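Side-chain contacts in extracellular subtilisin-like serine proteinase (Vibrio sp. PA-44, PDB 1SH7), which probably cleaves peptide bonds inside proteins as a secreted, calcium-binding serine endopeptidase of the subtilisin (S8) family from a cold-adapted bacterium: residues D183-F188 / D260-T265; S206-Y209 / Y213-I216. One frame throughout, in Å; residues are numbered along the deposited sequence.

Contact 1 of 2, residues D183-F188 / D260-T265; sequences DSRSSF and DTRGTT
A buried arginine reaching from one surface loop to grip another makes this contact: Arg-185, in the loop between strands 174-179 and 197-200, holds Asp-260 at the start of the turn that leads into strand 267-268. Arg-185 NE gives its hydrogen to the backbone O of Asp-260 at 2.8 Å; that oxygen lies close to the guanidinium plane, and the nitrogen sits nearly in line with the C=O (173°), but the N-H points aside (N-H...O 136°). Arg-185 NH2 makes the salt bridge, 2.9 Å to Asp-260 OD1, approaching from above the carboxylate, whose plane is turned 64° from that of the guanidinium. The arginine chain runs extended, CG trans to the backbone N, until a bend at chi3 turns its head onto the aspartate. One water donates to both Asp-260 OD1 and Arg-185 O, bridging side chain to backbone, and Ser-184 OG donates to that same carbonyl. Over one face of the guanidinium lies the aliphatic part of Arg-262, with Arg-262 CD 3.6 Å from Arg-185 NH2, while the charged end of Arg-262 makes a cation-pi contact with Trp-191. Arg-185 NH1 turns to Ser-189 O and Asn-159 OD1, which further fixes the rotation of the head. In the 260-265 turn, Thr-264 OG1 closes back on Thr-261 O at 2.7 Å. A side-on arginine-aspartate salt bridge, combined with a hydrogen bond to the same residue's backbone carbonyl, thus links two loops of the subtilase domain at the edge of its parallel sheet, where Arg-185, Thr-261 and Thr-264 pack on Phe-198 of strand 197-200.

Contact 2 of 2, residues S206-Y209 / Y213-I216; sequences SAWY and YKTI
Trp-208 and Lys-214 lie side by side and point the same way, the lysine chain stretched over one face of the indole. Lys-214 CD sits above the six-membered ring in a CH-pi contact, 10° off the ring normal, while Lys-214 CB rests 3.7 Å from Trp-208 CE3 nearer the backbone. With CG trans to the backbone N (chi1 -158°) and the next two torsions also near 180°, the Lys-214 chain is laid along the indole and bends only at chi4. Tyr-209 CD1 lies over the rim of the opposite face. Ile-216 crosses the tryptophan at about a right angle, with Ile-216 CD1 3.9 Å from Trp-208 CZ3.

Beneath these groups the backbones form an antiparallel pair. Ser-206 and Lys-214 are a hydrogen-bonded pair: Ser-206 N donates to Lys-214 O at 3.1 Å, and Lys-214 N to Ser-206 O at 3.0 Å. The next pair, Ala-207 and Tyr-213, is non-hydrogen-bonded, and its side chains diverge. Ser-206 O also receives a CA-H...O contact from Tyr-213 CA (3.3 Å) and lies near the edge of the tyrosine ring, whose OH is hydrogen-bonded to Glu-45 OE2.

The segments belong to a beta hairpin, strands 204-207 and 213-216, seated against helix 70-79: Ser-206 OG is hydrogen-bonded to His-73 O, while Ser-206, Ala-207 and Ile-216 touch Thr-77, Thr-72 and His-73 of that helix.

Contact 2 is nested along the chain within the loop that contact 1 closes, since strands 204-207 and 213-216 fall between residues 188 and 260. In space the two remain separate: their centres are 24 Å apart and their nearest atoms about 7 Å, with no touch. They differ in their distance from the predicted catalytic residues and the bound ligand. In contact 2 the side chain of Ile-216 lies about 5 Å from that of His-70 and about 7 Å from that of Ser-220, both predicted charge-relay residues, and about 8 Å from the bound phenylmethanesulfonic acid. Contact 1 lies farther out, the Arg-185 side chain being about 13 Å from the same ligand.

Contact 1 of 2, residues D183-F188 / D260-T265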
ATOM      1  N   ASP A 183     -14.687   3.337  11.409  1.00  8.35           N
ATOM      2  CA  ASP A 183     -14.395   1.910  11.421  1.00  9.29           C
ATOM      3  C   ASP A 183     -15.342   1.018  10.631  1.00  9.55           C
ATOM      4  O   ASP A 183     -15.315  -0.180  10.785  1.00  8.30           O
ATOM      5  CB  ASP A 183     -14.207   1.397  12.856  1.00  9.30           C
ATOM      6  CG  ASP A 183     -12.798   1.667  13.386  1.00 10.90           C
ATOM      7  OD1 ASP A 183     -11.925   2.133  12.595  1.00  9.06           O
ATOM      8  OD2 ASP A 183     -12.474   1.437  14.582  1.00  9.92           O
ATOM      9  N   SER A 184     -16.164   1.586   9.747  1.00  9.80           N
ATOM     10  CA  SER A 184     -16.890   0.734   8.806  1.00 10.71           C
ATOM     11  C   SER A 184     -15.989   0.356   7.650  1.00 10.74           C
ATOM     12  O   SER A 184     -15.167   1.153   7.220  1.00 10.57           O
ATOM     13  CB  SER A 184     -18.135   1.432   8.249  1.00 11.20           C
ATOM     14  OG  SER A 184     -18.819   0.586   7.304  1.00 11.65           O
ATOM     15  N   ARG A 185     -16.162  -0.853   7.130  1.00 10.38           N
ATOM     16  CA  ARG A 185     -15.734  -1.139   5.776  1.00 10.96           C
ATOM     17  C   ARG A 185     -16.300  -0.061   4.857  1.00 10.78           C
ATOM     18  O   ARG A 185     -17.454   0.272   4.992  1.00 10.56           O
ATOM     19  CB  ARG A 185     -16.295  -2.503   5.333  1.00 10.77           C
ATOM     20  CG  ARG A 185     -15.909  -2.923   3.912  1.00 11.63           C
ATOM     21  CD  ARG A 185     -16.571  -4.206   3.373  1.00 11.98           C
ATOM     22  NE  ARG A 185     -18.029  -4.073   3.218  1.00 12.24           N
ATOM     23  CZ  ARG A 185     -18.691  -3.834   2.084  1.00 12.09           C
ATOM     24  NH1 ARG A 185     -18.066  -3.709   0.919  1.00 10.48           N
ATOM     25  NH2 ARG A 185     -20.013  -3.727   2.130  1.00 15.39           N
ATOM     26  N   SER A 186     -15.490   0.503   3.959  1.00 10.57           N
ATOM     27  CA  SER A 186     -15.993   1.452   2.947  1.00 10.82           C
ATOM     28  C   SER A 186     -16.983   0.704   2.090  1.00 10.62           C
ATOM     29  O   SER A 186     -16.740  -0.466   1.733  1.00  9.83           O
ATOM     30  CB  SER A 186     -14.850   1.982   2.078  1.00 10.87           C
ATOM     31  OG  SER A 186     -13.823   2.514   2.899  1.00 10.97           O
ATOM     32  N   SER A 187     -18.087   1.360   1.741  1.00  9.65           N
ATOM     33  CA  SER A 187     -19.169   0.669   1.018  1.00 10.85           C
ATOM     34  C   SER A 187     -18.762   0.110  -0.327  1.00 10.98           C
ATOM     35  O   SER A 187     -19.441  -0.792  -0.830  1.00 11.72           O
ATOM     36  CB  SER A 187     -20.390   1.563   0.829  1.00  9.43           C
ATOM     37  OG  SER A 187     -20.041   2.762   0.234  1.00 12.47           O
ATOM     38  N   PHE A 188     -17.690   0.655  -0.924  1.00 10.86           N
ATOM     39  CA  PHE A 188     -17.209   0.200  -2.249  1.00 11.05           C
ATOM     40  C   PHE A 188     -16.197  -0.953  -2.114  1.00 11.27           C
ATOM     41  O   PHE A 188     -15.846  -1.605  -3.089  1.00 10.91           O
ATOM     42  CB  PHE A 188     -16.557   1.364  -3.034  1.00 11.23           C
ATOM     43  CG  PHE A 188     -15.422   2.023  -2.286  1.00 10.83           C
ATOM     44  CD1 PHE A 188     -14.191   1.383  -2.149  1.00 10.85           C
ATOM     45  CD2 PHE A 188     -15.596   3.247  -1.675  1.00  9.53           C
ATOM     46  CE1 PHE A 188     -13.177   1.974  -1.377  1.00  8.51           C
ATOM     47  CE2 PHE A 188     -14.607   3.810  -0.944  1.00 10.36           C
ATOM     48  CZ  PHE A 188     -13.389   3.183  -0.809  1.00  8.59           C
ATOM     49  N   ASP A 260     -19.366  -4.212   9.219  1.00 11.96           N
ATOM     50  CA  ASP A 260     -19.706  -4.605   7.845  1.00 11.84           C
ATOM     51  C   ASP A 260     -18.563  -5.290   7.047  1.00 12.47           C
ATOM     52  O   ASP A 260     -18.326  -5.002   5.871  1.00 11.95           O
ATOM     53  CB  ASP A 260     -20.287  -3.413   7.086  1.00 12.19           C
ATOM     54  CG  ASP A 260     -21.007  -3.832   5.833  1.00 12.62           C
ATOM     55  OD1 ASP A 260     -20.956  -3.094   4.824  1.00 11.61           O
ATOM     56  OD2 ASP A 260     -21.624  -4.927   5.765  1.00 12.75           O
ATOM     57  N   THR A 261     -17.895  -6.250   7.691  1.00 12.30           N
ATOM     58  CA  THR A 261     -16.783  -6.976   7.095  1.00 13.01           C
ATOM     59  C   THR A 261     -17.236  -7.986   6.054  1.00 15.17           C
ATOM     60  O   THR A 261     -16.446  -8.423   5.208  1.00 15.27           O
ATOM     61  CB  THR A 261     -16.010  -7.714   8.175  1.00 13.38           C
ATOM     62  OG1 THR A 261     -16.912  -8.467   9.004  1.00 12.53           O
ATOM     63  CG2 THR A 261     -15.334  -6.696   9.150  1.00 13.05           C
ATOM     64  N   ARG A 262     -18.481  -8.430   6.156  1.00 16.37           N
ATOM     65  CA  ARG A 262     -19.099  -9.141   5.030  1.00 18.30           C
ATOM     66  C   ARG A 262     -18.317 -10.401   4.644  1.00 18.15           C
ATOM     67  O   ARG A 262     -18.084 -10.630   3.450  1.00 21.24           O
ATOM     68  CB  ARG A 262     -19.032  -8.238   3.808  1.00 18.72           C
ATOM     69  CG  ARG A 262     -20.198  -7.519   3.457  1.00 21.67           C
ATOM     70  CD  ARG A 262     -20.211  -7.282   1.983  1.00 24.14           C
ATOM     71  NE  ARG A 262     -20.679  -8.483   1.290  1.00 25.31           N
ATOM     72  CZ  ARG A 262     -21.483  -8.469   0.227  1.00 27.57           C
ATOM     73  NH1 ARG A 262     -21.901  -7.328  -0.301  1.00 29.57           N
ATOM     74  NH2 ARG A 262     -21.856  -9.608  -0.319  1.00 27.63           N
ATOM     75  N   GLY A 263     -17.839 -11.174   5.609  1.00 17.01           N
ATOM     76  CA  GLY A 263     -17.041 -12.356   5.299  1.00 16.42           C
ATOM     77  C   GLY A 263     -15.551 -12.157   5.136  1.00 15.06           C
ATOM     78  O   GLY A 263     -14.844 -13.024   4.600  1.00 15.68           O
ATOM     79  N   THR A 264     -15.045 -11.043   5.649  1.00 14.21           N
ATOM     80  CA  THR A 264     -13.605 -10.746   5.620  1.00 12.78           C
ATOM     81  C   THR A 264     -13.115 -10.842   7.033  1.00 13.28           C
ATOM     82  O   THR A 264     -13.821 -10.421   7.954  1.00 12.51           O
ATOM     83  CB  THR A 264     -13.358  -9.296   5.144  1.00 12.07           C
ATOM     84  OG1 THR A 264     -14.086  -9.029   3.938  1.00 12.64           O
ATOM     85  CG2 THR A 264     -11.905  -9.055   4.805  1.00 10.87           C
ATOM     86  N   THR A 265     -11.905 -11.361   7.215  1.00 12.36           N
ATOM     87  CA  THR A 265     -11.295 -11.374   8.520  1.00 13.02           C
ATOM     88  C   THR A 265     -11.249  -9.962   9.107  1.00 12.90           C
ATOM     89  O   THR A 265     -10.916  -8.963   8.434  1.00 11.72           O
ATOM     90  CB  THR A 265      -9.926 -12.068   8.482  1.00 14.22           C
ATOM     91  OG1 THR A 265      -9.407 -12.194   9.810  1.00 16.35           O
ATOM     92  CG2 THR A 265      -8.905 -11.266   7.728  1.00 15.20           C
TER
HETATM   93  O   HOH W   1     -19.872  -0.745   4.100  1.00 12.04           O

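Contact 2 of 2, residues S206-Y209 / Y213-I216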
ATOM      1  N   SER A 206      -3.541  13.214   0.217  1.00 10.29           N
ATOM      2  CA  SER A 206      -2.124  12.966  -0.109  1.00  9.97           C
ATOM      3  C   SER A 206      -1.668  13.803  -1.301  1.00 10.29           C
ATOM      4  O   SER A 206      -2.452  14.534  -1.893  1.00  9.84           O
ATOM      5  CB  SER A 206      -1.908  11.478  -0.409  1.00  9.82           C
ATOM      6  OG  SER A 206      -0.546  11.113  -0.386  1.00  8.03           O
ATOM      7  N   ALA A 207      -0.402  13.664  -1.670  1.00 10.62           N
ATOM      8  CA  ALA A 207       0.180  14.370  -2.820  1.00 11.14           C
ATOM      9  C   ALA A 207      -0.541  14.109  -4.153  1.00 11.10           C
ATOM     10  O   ALA A 207      -1.176  13.075  -4.324  1.00 10.83           O
ATOM     11  CB  ALA A 207       1.646  14.027  -2.942  1.00 12.38           C
ATOM     12  N   TRP A 208      -0.484  15.079  -5.066  1.00 10.05           N
ATOM     13  CA  TRP A 208      -1.051  14.960  -6.405  1.00 10.25           C
ATOM     14  C   TRP A 208      -0.004  15.320  -7.470  1.00 10.97           C
ATOM     15  O   TRP A 208       1.006  15.983  -7.173  1.00 10.75           O
ATOM     16  CB  TRP A 208      -2.275  15.864  -6.522  1.00  9.96           C
ATOM     17  CG  TRP A 208      -3.257  15.505  -7.643  1.00 10.33           C
ATOM     18  CD1 TRP A 208      -3.701  16.333  -8.662  1.00 11.97           C
ATOM     19  CD2 TRP A 208      -3.933  14.252  -7.832  1.00 12.39           C
ATOM     20  NE1 TRP A 208      -4.618  15.669  -9.440  1.00 11.33           N
ATOM     21  CE2 TRP A 208      -4.775  14.391  -8.955  1.00 13.57           C
ATOM     22  CE3 TRP A 208      -3.954  13.029  -7.126  1.00 12.44           C
ATOM     23  CZ2 TRP A 208      -5.580  13.329  -9.425  1.00 14.37           C
ATOM     24  CZ3 TRP A 208      -4.775  11.991  -7.576  1.00 12.97           C
ATOM     25  CH2 TRP A 208      -5.578  12.155  -8.712  1.00 13.13           C
ATOM     26  N   TYR A 209      -0.206  14.866  -8.709  1.00 11.64           N
ATOM     27  CA  TYR A 209       0.852  14.994  -9.724  1.00 12.39           C
ATOM     28  C   TYR A 209       1.205  16.436 -10.098  1.00 12.50           C
ATOM     29  O   TYR A 209       2.310  16.706 -10.630  1.00 12.26           O
ATOM     30  CB  TYR A 209       0.467  14.237 -10.996  1.00 12.41           C
ATOM     31  CG  TYR A 209      -0.510  14.930 -11.896  1.00 14.18           C
ATOM     32  CD1 TYR A 209      -1.884  14.847 -11.670  1.00 14.51           C
ATOM     33  CD2 TYR A 209      -0.072  15.648 -13.006  1.00 16.27           C
ATOM     34  CE1 TYR A 209      -2.789  15.469 -12.517  1.00 16.51           C
ATOM     35  CE2 TYR A 209      -0.975  16.287 -13.861  1.00 15.17           C
ATOM     36  CZ  TYR A 209      -2.323  16.198 -13.603  1.00 16.19           C
ATOM     37  OH  TYR A 209      -3.232  16.806 -14.404  1.00 15.99           O
ATOM     38  N   TYR A 213      -2.255  18.776  -3.740  1.00 11.09           N
ATOM     39  CA  TYR A 213      -2.839  17.669  -2.974  1.00 11.60           C
ATOM     40  C   TYR A 213      -4.222  17.327  -3.463  1.00 11.95           C
ATOM     41  O   TYR A 213      -4.835  18.085  -4.193  1.00 12.32           O
ATOM     42  CB  TYR A 213      -2.857  17.991  -1.474  1.00 12.31           C
ATOM     43  CG  TYR A 213      -1.462  18.288  -0.965  1.00 10.75           C
ATOM     44  CD1 TYR A 213      -0.652  17.285  -0.517  1.00 11.40           C
ATOM     45  CD2 TYR A 213      -0.945  19.586  -0.980  1.00 13.90           C
ATOM     46  CE1 TYR A 213       0.648  17.535  -0.093  1.00 14.96           C
ATOM     47  CE2 TYR A 213       0.350  19.848  -0.559  1.00 13.10           C
ATOM     48  CZ  TYR A 213       1.149  18.813  -0.137  1.00 12.37           C
ATOM     49  OH  TYR A 213       2.428  18.994   0.286  1.00 18.69           O
ATOM     50  N   LYS A 214      -4.699  16.142  -3.094  1.00 12.28           N
ATOM     51  CA  LYS A 214      -6.044  15.687  -3.455  1.00 12.62           C
ATOM     52  C   LYS A 214      -6.506  14.691  -2.406  1.00 12.13           C
ATOM     53  O   LYS A 214      -5.697  14.016  -1.787  1.00 10.09           O
ATOM     54  CB  LYS A 214      -6.057  15.030  -4.831  1.00 12.91           C
ATOM     55  CG  LYS A 214      -7.439  15.025  -5.495  1.00 17.97           C
ATOM     56  CD  LYS A 214      -7.370  14.436  -6.909  1.00 23.99           C
ATOM     57  CE  LYS A 214      -8.643  14.663  -7.746  1.00 25.25           C
ATOM     58  NZ  LYS A 214      -9.347  13.392  -8.069  1.00 30.56           N
ATOM     59  N   THR A 215      -7.799  14.676  -2.162  1.00 12.38           N
ATOM     60  CA  THR A 215      -8.407  13.763  -1.201  1.00 12.28           C
ATOM     61  C   THR A 215      -9.258  12.782  -2.001  1.00 12.37           C
ATOM     62  O   THR A 215     -10.211  13.167  -2.694  1.00 13.54           O
ATOM     63  CB  THR A 215      -9.247  14.544  -0.183  1.00 11.88           C
ATOM     64  OG1 THR A 215      -8.387  15.412   0.590  1.00 11.43           O
ATOM     65  CG2 THR A 215      -9.846  13.588   0.822  1.00 11.68           C
ATOM     66  N   ILE A 216      -8.901  11.508  -1.961  1.00 12.23           N
ATOM     67  CA  ILE A 216      -9.671  10.512  -2.672  1.00 13.22           C
ATOM     68  C   ILE A 216      -9.840   9.238  -1.857  1.00 11.69           C
ATOM     69  O   ILE A 216      -9.213   9.065  -0.818  1.00 10.38           O
ATOM     70  CB  ILE A 216      -9.018  10.207  -4.068  1.00 14.80           C
ATOM     71  CG1 ILE A 216      -7.556   9.818  -3.905  1.00 17.50           C
ATOM     72  CG2 ILE A 216      -9.128  11.430  -4.989  1.00 18.64           C
ATOM     73  CD1 ILE A 216      -6.818   9.549  -5.243  1.00 21.07           C
TER